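Local coordinates for TfuA domain-containing protein (Methanosarcina acetivorans, PDB 6XP8) that takes part in the thioamidation of peptide backbones, probably as a partner of a YcaO enzyme, at residues Pro26-Arg30 with Phe31-Lys35; Arg60-Leu63 with Ser64-Ala68; Ala137-Thr141 with Gly142-Glu146. All blocks are in the same frame, centred on the assembly; numbering follows the deposited sequence.

Contact 1. Residues Pro26-Arg30 with Phe31-Lys35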
ATOM      1  N   PRO A  26      -3.784   9.685 -10.538  1.00 14.87           N
ATOM      2  CA  PRO A  26      -2.987   8.451 -10.583  1.00 14.49           C
ATOM      3  C   PRO A  26      -1.904   8.415  -9.485  1.00 13.80           C
ATOM      4  O   PRO A  26      -1.657   9.455  -8.841  1.00 13.13           O
ATOM      5  CB  PRO A  26      -2.332   8.512 -11.971  1.00 14.69           C
ATOM      6  CG  PRO A  26      -3.236   9.375 -12.774  1.00 14.75           C
ATOM      7  CD  PRO A  26      -3.710  10.419 -11.817  1.00 14.97           C
ATOM      8  N   PRO A  27      -1.266   7.240  -9.252  1.00 13.82           N
ATOM      9  CA  PRO A  27      -0.159   7.176  -8.283  1.00 13.61           C
ATOM     10  C   PRO A  27       0.824   8.339  -8.462  1.00 13.76           C
ATOM     11  O   PRO A  27       1.185   8.671  -9.597  1.00 13.64           O
ATOM     12  CB  PRO A  27       0.511   5.843  -8.613  1.00 13.85           C
ATOM     13  CG  PRO A  27      -0.617   4.994  -9.085  1.00 13.65           C
ATOM     14  CD  PRO A  27      -1.567   5.904  -9.810  1.00 13.70           C
ATOM     15  N   VAL A  28       1.216   8.959  -7.350  1.00 13.78           N
ATOM     16  CA  VAL A  28       1.987  10.209  -7.378  1.00 14.19           C
ATOM     17  C   VAL A  28       3.401  10.014  -7.944  1.00 14.79           C
ATOM     18  O   VAL A  28       4.039   8.984  -7.702  1.00 14.54           O
ATOM     19  CB  VAL A  28       1.982  10.925  -5.996  1.00 13.93           C
ATOM     20  CG1 VAL A  28       2.780  10.158  -4.940  1.00 13.51           C
ATOM     21  CG2 VAL A  28       2.432  12.383  -6.109  1.00 13.94           C
ATOM     22  N   ARG A  29       3.840  11.000  -8.727  1.00 15.89           N
ATOM     23  CA  ARG A  29       5.198  11.063  -9.267  1.00 17.62           C
ATOM     24  C   ARG A  29       5.847  12.383  -8.878  1.00 18.88           C
ATOM     25  O   ARG A  29       5.166  13.311  -8.439  1.00 18.60           O
ATOM     26  CB  ARG A  29       5.202  10.926 -10.794  1.00 18.57           C
ATOM     27  CG  ARG A  29       4.530   9.673 -11.328  1.00 19.93           C
ATOM     28  CD  ARG A  29       4.915   9.404 -12.774  1.00 21.30           C
ATOM     29  NE  ARG A  29       4.400  10.407 -13.710  1.00 22.50           N
ATOM     30  CZ  ARG A  29       3.189  10.385 -14.272  1.00 23.40           C
ATOM     31  NH1 ARG A  29       2.321   9.417 -13.996  1.00 25.04           N
ATOM     32  NH2 ARG A  29       2.843  11.346 -15.113  1.00 23.88           N
ATOM     33  N   ARG A  30       7.163  12.463  -9.080  1.00 20.62           N
ATOM     34  CA  ARG A  30       7.961  13.652  -8.778  1.00 22.27           C
ATOM     35  C   ARG A  30       7.403  14.921  -9.442  1.00 22.35           C
ATOM     36  O   ARG A  30       7.027  14.925 -10.619  1.00 22.08           O
ATOM     37  CB  ARG A  30       9.432  13.406  -9.155  1.00 24.46           C
ATOM     38  CG  ARG A  30      10.411  14.491  -8.713  1.00 26.06           C
ATOM     39  CD  ARG A  30      11.839  14.175  -9.137  1.00 29.13           C
ATOM     40  NE  ARG A  30      12.679  13.808  -7.999  1.00 30.66           N
ATOM     41  CZ  ARG A  30      12.804  12.577  -7.504  1.00 31.86           C
ATOM     42  NH1 ARG A  30      12.147  11.560  -8.036  1.00 31.97           N
ATOM     43  NH2 ARG A  30      13.598  12.365  -6.462  1.00 33.26           N
ATOM     44  N   PHE A  31       7.324  15.976  -8.635  1.00 22.98           N
ATOM     45  CA  PHE A  31       6.815  17.305  -9.012  1.00 23.60           C
ATOM     46  C   PHE A  31       5.380  17.364  -9.537  1.00 22.83           C
ATOM     47  O   PHE A  31       5.052  18.148 -10.431  1.00 23.99           O
ATOM     48  CB  PHE A  31       7.837  18.079  -9.865  1.00 25.30           C
ATOM     49  CG  PHE A  31       9.053  18.500  -9.087  1.00 26.53           C
ATOM     50  CD1 PHE A  31       8.922  19.287  -7.931  1.00 27.23           C
ATOM     51  CD2 PHE A  31      10.329  18.101  -9.485  1.00 27.65           C
ATOM     52  CE1 PHE A  31      10.040  19.667  -7.199  1.00 27.78           C
ATOM     53  CE2 PHE A  31      11.451  18.488  -8.763  1.00 28.00           C
ATOM     54  CZ  PHE A  31      11.305  19.268  -7.618  1.00 28.49           C
ATOM     55  N   GLN A  32       4.525  16.540  -8.937  1.00 21.61           N
ATOM     56  CA  GLN A  32       3.093  16.604  -9.179  1.00 21.03           C
ATOM     57  C   GLN A  32       2.337  17.354  -8.080  1.00 21.08           C
ATOM     58  O   GLN A  32       1.298  17.961  -8.358  1.00 21.37           O
ATOM     59  CB  GLN A  32       2.502  15.208  -9.376  1.00 20.43           C
ATOM     60  CG  GLN A  32       2.941  14.550 -10.674  1.00 19.80           C
ATOM     61  CD  GLN A  32       2.222  13.245 -10.949  1.00 19.66           C
ATOM     62  OE1 GLN A  32       1.871  12.501 -10.033  1.00 18.91           O
ATOM     63  NE2 GLN A  32       2.002  12.962 -12.223  1.00 20.06           N
ATOM     64  N   LEU A  33       2.861  17.315  -6.851  1.00 20.27           N
ATOM     65  CA  LEU A  33       2.194  17.936  -5.695  1.00 20.14           C
ATOM     66  C   LEU A  33       2.045  19.449  -5.809  1.00 20.35           C
ATOM     67  O   LEU A  33       0.985  19.987  -5.485  1.00 19.83           O
ATOM     68  CB  LEU A  33       2.909  17.606  -4.377  1.00 19.76           C
ATOM     69  CG  LEU A  33       2.976  16.189  -3.795  1.00 19.68           C
ATOM     70  CD1 LEU A  33       3.427  16.280  -2.349  1.00 19.07           C
ATOM     71  CD2 LEU A  33       1.655  15.437  -3.870  1.00 19.66           C
ATOM     72  N   GLU A  34       3.099  20.125  -6.274  1.00 20.75           N
ATOM     73  CA  GLU A  34       3.124  21.594  -6.305  1.00 21.01           C
ATOM     74  C   GLU A  34       2.041  22.208  -7.196  1.00 20.58           C
ATOM     75  O   GLU A  34       1.566  23.304  -6.897  1.00 20.41           O
ATOM     76  CB  GLU A  34       4.517  22.136  -6.664  1.00 22.06           C
ATOM     77  CG  GLU A  34       4.767  23.599  -6.269  1.00 23.90           C
ATOM     78  CD  GLU A  34       4.686  23.879  -4.770  1.00 26.02           C
ATOM     79  OE1 GLU A  34       4.276  25.005  -4.403  1.00 27.45           O
ATOM     80  OE2 GLU A  34       5.040  22.998  -3.953  1.00 27.31           O
ATOM     81  N   LYS A  35       1.639  21.490  -8.253  1.00 20.12           N
ATOM     82  CA  LYS A  35       0.527  21.917  -9.124  1.00 20.73           C
ATOM     83  C   LYS A  35      -0.753  22.136  -8.314  1.00 20.21           C
ATOM     84  O   LYS A  35      -1.443  23.145  -8.484  1.00 20.41           O
ATOM     85  CB  LYS A  35       0.272  20.895 -10.244  1.00 21.77           C
ATOM     86  CG  LYS A  35      -0.681  21.380 -11.335  1.00 23.46           C
ATOM     87  CD  LYS A  35      -1.078  20.265 -12.293  1.00 24.53           C
ATOM     88  CE  LYS A  35      -1.994  20.787 -13.392  1.00 25.70           C
ATOM     89  NZ  LYS A  35      -2.508  19.693 -14.270  1.00 27.13           N
TER
HETATM   90  O   HOH W   1      -0.569  11.398 -10.484  1.00 14.59           O
HETATM   91  O   HOH W   2       4.619  15.020  -6.533  1.00 27.21           O
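Gln32 folds its side chain back over Arg29 at a type II beta turn that runs from Arg29 to Gln32 and leads from the loop after strand 23-25 into helix 33-38, in an alpha/beta fold built on a parallel sheet. The turn is a compact case of a corner fastened twice by one residue pair. Its backbone closure is weak, Gln32 N reaching Arg29 O at 3.3 Å, and water 2 bridges the same two atoms. The side chain adds the firmer link: OE1 accepts from Arg29 N at 2.8 Å, with the donor well above the carbonyl plane, 58° out of it. CG of Gln32 stands anti to its carbonyl carbon (chi1 -69°) and the chain runs extended beyond it, which carries the amide back across the turn. There NE2 settles over one face of the Arg29 guanidinium, 3.4 Å from NH2 and offset toward the rim; both atoms are donors, and the two planes lie 53° apart, so this is contact without a bond. With an alanine at Gln32, Arg29 N would probably be left without its acceptor and the turn held by the weak backbone bond and its water.

Arg30 and Phe31 occupy the corner itself. Phe31 has a positive phi, as the third residue of a type II turn commonly does, and its ring meets Arg30 obliquely, CD2 of Phe31 lying 3.7 Å from CG of Arg30. Glu61 of helix 59-67 accepts from Phe31 N, tying the corner to the neighbouring helix. Leu33 touches Phe6 and Ile44 of the sheet, and its CD2 rests 3.9 Å from CG2 of Val28.

Contact 2. Residues Arg60-Leu63 with Ser64-Ala68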
ATOM      1  N   ARG A  60      11.329  17.072  -0.276  1.00 21.67           N
ATOM      2  CA  ARG A  60      11.248  18.509  -0.579  1.00 22.45           C
ATOM      3  C   ARG A  60       9.838  18.950  -1.011  1.00 20.95           C
ATOM      4  O   ARG A  60       9.340  19.988  -0.562  1.00 20.00           O
ATOM      5  CB  ARG A  60      12.336  18.889  -1.612  1.00 25.49           C
ATOM      6  CG  ARG A  60      12.079  20.109  -2.495  1.00 29.48           C
ATOM      7  CD  ARG A  60      12.434  21.432  -1.826  1.00 32.35           C
ATOM      8  NE  ARG A  60      11.721  22.551  -2.452  1.00 34.77           N
ATOM      9  CZ  ARG A  60      11.450  23.721  -1.871  1.00 36.50           C
ATOM     10  NH1 ARG A  60      11.826  23.978  -0.621  1.00 37.34           N
ATOM     11  NH2 ARG A  60      10.791  24.648  -2.554  1.00 38.27           N
ATOM     12  N   GLU A  61       9.202  18.139  -1.858  1.00 20.17           N
ATOM     13  CA  GLU A  61       7.854  18.405  -2.366  1.00 19.89           C
ATOM     14  C   GLU A  61       6.793  18.367  -1.270  1.00 18.21           C
ATOM     15  O   GLU A  61       5.907  19.225  -1.232  1.00 17.56           O
ATOM     16  CB  GLU A  61       7.476  17.376  -3.421  1.00 20.92           C
ATOM     17  CG  GLU A  61       8.408  17.297  -4.610  1.00 22.72           C
ATOM     18  CD  GLU A  61       7.941  16.248  -5.583  1.00 22.55           C
ATOM     19  OE1 GLU A  61       6.761  16.307  -5.980  1.00 23.62           O
ATOM     20  OE2 GLU A  61       8.747  15.373  -5.938  1.00 23.82           O
ATOM     21  N   ILE A  62       6.888  17.358  -0.404  1.00 17.47           N
ATOM     22  CA  ILE A  62       5.950  17.183   0.706  1.00 16.88           C
ATOM     23  C   ILE A  62       6.136  18.337   1.700  1.00 17.15           C
ATOM     24  O   ILE A  62       5.153  18.966   2.104  1.00 17.05           O
ATOM     25  CB  ILE A  62       6.075  15.780   1.360  1.00 16.71           C
ATOM     26  CG1 ILE A  62       5.544  14.711   0.387  1.00 16.48           C
ATOM     27  CG2 ILE A  62       5.325  15.710   2.692  1.00 16.23           C
ATOM     28  CD1 ILE A  62       6.121  13.322   0.580  1.00 17.42           C
ATOM     29  N   LEU A  63       7.391  18.629   2.044  1.00 17.94           N
ATOM     30  CA  LEU A  63       7.716  19.747   2.939  1.00 19.06           C
ATOM     31  C   LEU A  63       7.241  21.104   2.422  1.00 19.39           C
ATOM     32  O   LEU A  63       6.779  21.931   3.217  1.00 19.62           O
ATOM     33  CB  LEU A  63       9.214  19.780   3.267  1.00 19.93           C
ATOM     34  CG  LEU A  63       9.770  18.632   4.120  1.00 20.64           C
ATOM     35  CD1 LEU A  63      11.293  18.671   4.147  1.00 21.51           C
ATOM     36  CD2 LEU A  63       9.206  18.635   5.534  1.00 21.52           C
ATOM     37  N   SER A  64       7.341  21.322   1.107  1.00 19.17           N
ATOM     38  CA  SER A  64       6.832  22.545   0.470  1.00 19.58           C
ATOM     39  C   SER A  64       5.322  22.692   0.689  1.00 19.37           C
ATOM     40  O   SER A  64       4.846  23.764   1.095  1.00 18.99           O
ATOM     41  CB  SER A  64       7.167  22.576  -1.029  1.00 20.08           C
ATOM     42  OG  SER A  64       6.687  23.768  -1.631  1.00 21.45           O
ATOM     43  N   ALA A  65       4.587  21.606   0.440  1.00 18.76           N
ATOM     44  CA  ALA A  65       3.139  21.554   0.664  1.00 18.56           C
ATOM     45  C   ALA A  65       2.765  21.863   2.119  1.00 18.44           C
ATOM     46  O   ALA A  65       1.860  22.668   2.370  1.00 18.79           O
ATOM     47  CB  ALA A  65       2.580  20.200   0.230  1.00 18.31           C
ATOM     48  N   LEU A  66       3.480  21.243   3.059  1.00 18.49           N
ATOM     49  CA  LEU A  66       3.260  21.452   4.496  1.00 18.87           C
ATOM     50  C   LEU A  66       3.525  22.899   4.917  1.00 20.04           C
ATOM     51  O   LEU A  66       2.747  23.470   5.687  1.00 19.88           O
ATOM     52  CB  LEU A  66       4.110  20.484   5.332  1.00 18.33           C
ATOM     53  CG  LEU A  66       3.775  18.984   5.256  1.00 18.05           C
ATOM     54  CD1 LEU A  66       4.926  18.162   5.801  1.00 17.95           C
ATOM     55  CD2 LEU A  66       2.471  18.651   5.979  1.00 18.35           C
ATOM     56  N   ASN A  67       4.607  23.477   4.388  1.00 21.28           N
ATOM     57  CA  ASN A  67       4.988  24.872   4.667  1.00 22.59           C
ATOM     58  C   ASN A  67       3.997  25.888   4.093  1.00 21.97           C
ATOM     59  O   ASN A  67       3.890  27.005   4.606  1.00 22.70           O
ATOM     60  CB  ASN A  67       6.402  25.173   4.143  1.00 24.16           C
ATOM     61  CG  ASN A  67       7.492  24.426   4.897  1.00 25.69           C
ATOM     62  OD1 ASN A  67       7.317  24.009   6.045  1.00 27.57           O
ATOM     63  ND2 ASN A  67       8.638  24.260   4.245  1.00 26.56           N
ATOM     64  N   ALA A  68       3.284  25.496   3.034  1.00 21.48           N
ATOM     65  CA  ALA A  68       2.247  26.323   2.409  1.00 21.23           C
ATOM     66  C   ALA A  68       0.869  26.184   3.078  1.00 20.98           C
ATOM     67  O   ALA A  68      -0.111  26.780   2.617  1.00 21.41           O
ATOM     68  CB  ALA A  68       2.154  26.015   0.918  1.00 21.58           C
TER
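Leu66 lies one helical turn after Ile62 on helix 59-67, the crossover helix of a beta-alpha-beta unit between strands 43-46 and 71-74, and the two side chains run side by side in the same direction. Followed outward, Leu66 illustrates how an i to i+4 pair uses both backbone and side chain. Its CB stands 3.7 Å from the carbonyl oxygens of both Ile62 and Leu63. CG, held anti to its own carbonyl carbon (chi1 -67°), comes in to 3.4 Å from Ile62 O, an oxygen that also accepts from Leu66 N nearly along the C=O axis. At the tip, CD1 reaches CG2 of Ile62 at 4.0 Å, while the same methyl only grazes CD2 of Leu63. The side chain thus covers the carbonyl to which its own amide is bonded, and continues the apolar strip that Ile62 begins. Much of that strip is turned to the sheet and neighbouring helices: Leu66 and Ala65 touch Val72 of strand 71-74, and Ile62 packs against Leu33 of helix 33-38 and Leu86 of helix 78-86.

Three further backbone bonds of the i to i+4 kind, from Ser64, Ala65 and Asn67 to Arg60, Glu61 and Leu63, complete the turn around this pair. The polar flank is organised differently. OG of Ser64 is anti to its backbone N (chi1 -179°) and is hydrogen-bonded to Glu34 of helix 33-38, while the second carboxylate oxygen of Glu61, beside the one held by Phe31, takes Gly58 N. Arg60 reaches forward along this flank, bringing one face of its guanidinium over the serine hydroxyl at the long distance of 4.3 Å from NH2 to OG of Ser64.

Contact 3. Residues Ala137-Thr141 with Gly142-Glu146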
ATOM      1  N   ALA A 137      -3.103 -15.115   8.686  1.00 22.45           N
ATOM      2  CA  ALA A 137      -4.502 -15.558   8.748  1.00 22.94           C
ATOM      3  C   ALA A 137      -4.655 -17.040   8.378  1.00 23.45           C
ATOM      4  O   ALA A 137      -5.419 -17.764   9.019  1.00 23.58           O
ATOM      5  CB  ALA A 137      -5.381 -14.692   7.859  1.00 23.06           C
ATOM      6  N   ALA A 138      -3.909 -17.483   7.364  1.00 24.04           N
ATOM      7  CA  ALA A 138      -3.871 -18.896   6.958  1.00 24.69           C
ATOM      8  C   ALA A 138      -3.359 -19.814   8.069  1.00 25.74           C
ATOM      9  O   ALA A 138      -3.914 -20.902   8.279  1.00 26.37           O
ATOM     10  CB  ALA A 138      -3.030 -19.065   5.704  1.00 24.79           C
ATOM     11  N   LEU A 139      -2.312 -19.364   8.768  1.00 26.58           N
ATOM     12  CA  LEU A 139      -1.766 -20.052   9.944  1.00 28.13           C
ATOM     13  C   LEU A 139      -2.808 -20.170  11.064  1.00 29.23           C
ATOM     14  O   LEU A 139      -2.895 -21.209  11.726  1.00 29.59           O
ATOM     15  CB  LEU A 139      -0.503 -19.334  10.447  1.00 28.27           C
ATOM     16  CG  LEU A 139       0.270 -19.846  11.672  1.00 28.81           C
ATOM     17  CD1 LEU A 139       1.016 -21.143  11.394  1.00 29.46           C
ATOM     18  CD2 LEU A 139       1.234 -18.780  12.166  1.00 29.15           C
ATOM     19  N   ASP A 140      -3.587 -19.105  11.255  1.00 29.97           N
ATOM     20  CA  ASP A 140      -4.667 -19.068  12.252  1.00 30.81           C
ATOM     21  C   ASP A 140      -5.827 -20.013  11.922  1.00 31.68           C
ATOM     22  O   ASP A 140      -6.445 -20.585  12.826  1.00 32.58           O
ATOM     23  CB  ASP A 140      -5.184 -17.632  12.430  1.00 31.09           C
ATOM     24  CG  ASP A 140      -4.134 -16.687  13.012  1.00 31.07           C
ATOM     25  OD1 ASP A 140      -3.136 -17.151  13.609  1.00 31.32           O
ATOM     26  OD2 ASP A 140      -4.314 -15.461  12.868  1.00 31.42           O
ATOM     27  N   THR A 141      -6.111 -20.171  10.629  1.00 32.37           N
ATOM     28  CA  THR A 141      -7.169 -21.068  10.140  1.00 32.60           C
ATOM     29  C   THR A 141      -6.683 -22.536  10.107  1.00 33.03           C
ATOM     30  O   THR A 141      -7.469 -23.460   9.851  1.00 33.89           O
ATOM     31  CB  THR A 141      -7.697 -20.606   8.756  1.00 32.75           C
ATOM     32  OG1 THR A 141      -7.745 -19.174   8.714  1.00 33.71           O
ATOM     33  CG2 THR A 141      -9.102 -21.149   8.474  1.00 33.10           C
ATOM     34  N   GLY A 142      -5.392 -22.737  10.381  1.00 32.17           N
ATOM     35  CA  GLY A 142      -4.778 -24.067  10.413  1.00 30.26           C
ATOM     36  C   GLY A 142      -4.504 -24.633   9.034  1.00 29.43           C
ATOM     37  O   GLY A 142      -4.456 -25.849   8.854  1.00 29.98           O
ATOM     38  N   LEU A 143      -4.318 -23.746   8.059  1.00 27.36           N
ATOM     39  CA  LEU A 143      -4.065 -24.154   6.681  1.00 25.99           C
ATOM     40  C   LEU A 143      -2.575 -24.319   6.375  1.00 24.75           C
ATOM     41  O   LEU A 143      -2.216 -24.946   5.380  1.00 25.18           O
ATOM     42  CB  LEU A 143      -4.732 -23.182   5.698  1.00 26.82           C
ATOM     43  CG  LEU A 143      -6.267 -23.161   5.743  1.00 27.54           C
ATOM     44  CD1 LEU A 143      -6.792 -21.854   5.192  1.00 28.47           C
ATOM     45  CD2 LEU A 143      -6.891 -24.348   5.020  1.00 27.40           C
ATOM     46  N   VAL A 144      -1.728 -23.730   7.220  1.00 24.05           N
ATOM     47  CA  VAL A 144      -0.277 -23.971   7.209  1.00 22.82           C
ATOM     48  C   VAL A 144       0.249 -24.222   8.628  1.00 22.38           C
ATOM     49  O   VAL A 144      -0.324 -23.742   9.618  1.00 22.56           O
ATOM     50  CB  VAL A 144       0.548 -22.828   6.531  1.00 22.86           C
ATOM     51  CG1 VAL A 144       0.230 -22.711   5.044  1.00 22.59           C
ATOM     52  CG2 VAL A 144       0.360 -21.485   7.231  1.00 23.07           C
ATOM     53  N   SER A 145       1.338 -24.984   8.711  1.00 21.74           N
ATOM     54  CA  SER A 145       2.140 -25.081   9.928  1.00 21.70           C
ATOM     55  C   SER A 145       3.028 -23.846  10.039  1.00 22.01           C
ATOM     56  O   SER A 145       3.145 -23.070   9.082  1.00 21.81           O
ATOM     57  CB  SER A 145       3.019 -26.328   9.874  1.00 20.75           C
ATOM     58  OG  SER A 145       4.066 -26.145   8.931  1.00 20.11           O
ATOM     59  N   GLU A 146       3.676 -23.680  11.191  1.00 22.73           N
ATOM     60  CA  GLU A 146       4.615 -22.582  11.387  1.00 23.43           C
ATOM     61  C   GLU A 146       5.815 -22.689  10.437  1.00 22.43           C
ATOM     62  O   GLU A 146       6.251 -21.677   9.879  1.00 21.78           O
ATOM     63  CB  GLU A 146       5.059 -22.501  12.844  1.00 25.15           C
ATOM     64  CG  GLU A 146       5.076 -21.081  13.383  1.00 28.42           C
ATOM     65  CD  GLU A 146       4.959 -21.019  14.896  1.00 29.13           C
ATOM     66  OE1 GLU A 146       4.075 -20.288  15.394  1.00 30.56           O
ATOM     67  OE2 GLU A 146       5.744 -21.703  15.585  1.00 29.78           O
TER
HETATM   68  O   HOH W   3      -1.288 -23.644  12.204  1.00 33.01           O
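A Schellman motif ends helix 128-140 and turns the chain through a short connection toward helix 146-157, with Gly142 supplying the positive phi of 77°. Two bonds run back into the last turn: Leu143 N to Ala138 O at 2.9 Å, close to straight at 160°, and the weak one from Gly142 N to Leu139 O. A CB at Gly142 would clash with Thr141 O, so the reversal is shaped for a residue without a side chain.

Thr141 adds a second polar anchor. Its OG1, beside the backbone N at chi1 -38°, donates to Ala137 O at 2.7 Å, and its backbone N reaches the same oxygen from the opposite face of the carbonyl plane, so two bonds grip one acceptor. The carbon atoms of Thr141 make an apolar contact: CB meets CD1 of Leu143 at 3.9 Å, with CG2 close by, the two side chains lying alongside each other and pointing the same way, with Phe190 of helix 181-193 touching both.

The chain past the glycine then folds against the helix end. CG2 of Val144 comes to 4.0 Å from CB of Leu139 and also near CB of Ala138. Leu139 in turn extends CG anti to its backbone N, which lays CD1 along the emerging backbone, 3.4 Å from Val144 O and near the carbonyl carbon of Ser145. Ser145 is the N-cap of the next helix: its OG caps a backbone N of the first turn, and Glu148 OE1 accepts from its N in return, as in a capping box. Water 3 spans the connection, donating to Leu139 O at 3.0 Å and to Val144 O at 2.8 Å.

Read from the N terminus, the three contacts come in series, each a local closure between adjoining segments, and none encloses or crosses another. Contact 1 closes the turn that brings the chain off strand 23-25 into helix 33-38. Contact 2 follows on helix 59-67, after strand 43-46, and the first two touch directly, with centres about 12 Å apart, so helices 33-38 and 59-67 are tied together beside the parallel sheet. Contact 3 is remote, on the opposite side of the chain's centre, its nearest atoms about 26 Å from contact 1 and 31 Å from contact 2. There it joins helices 128-140 and 146-157 in the all-helical part of the molecule.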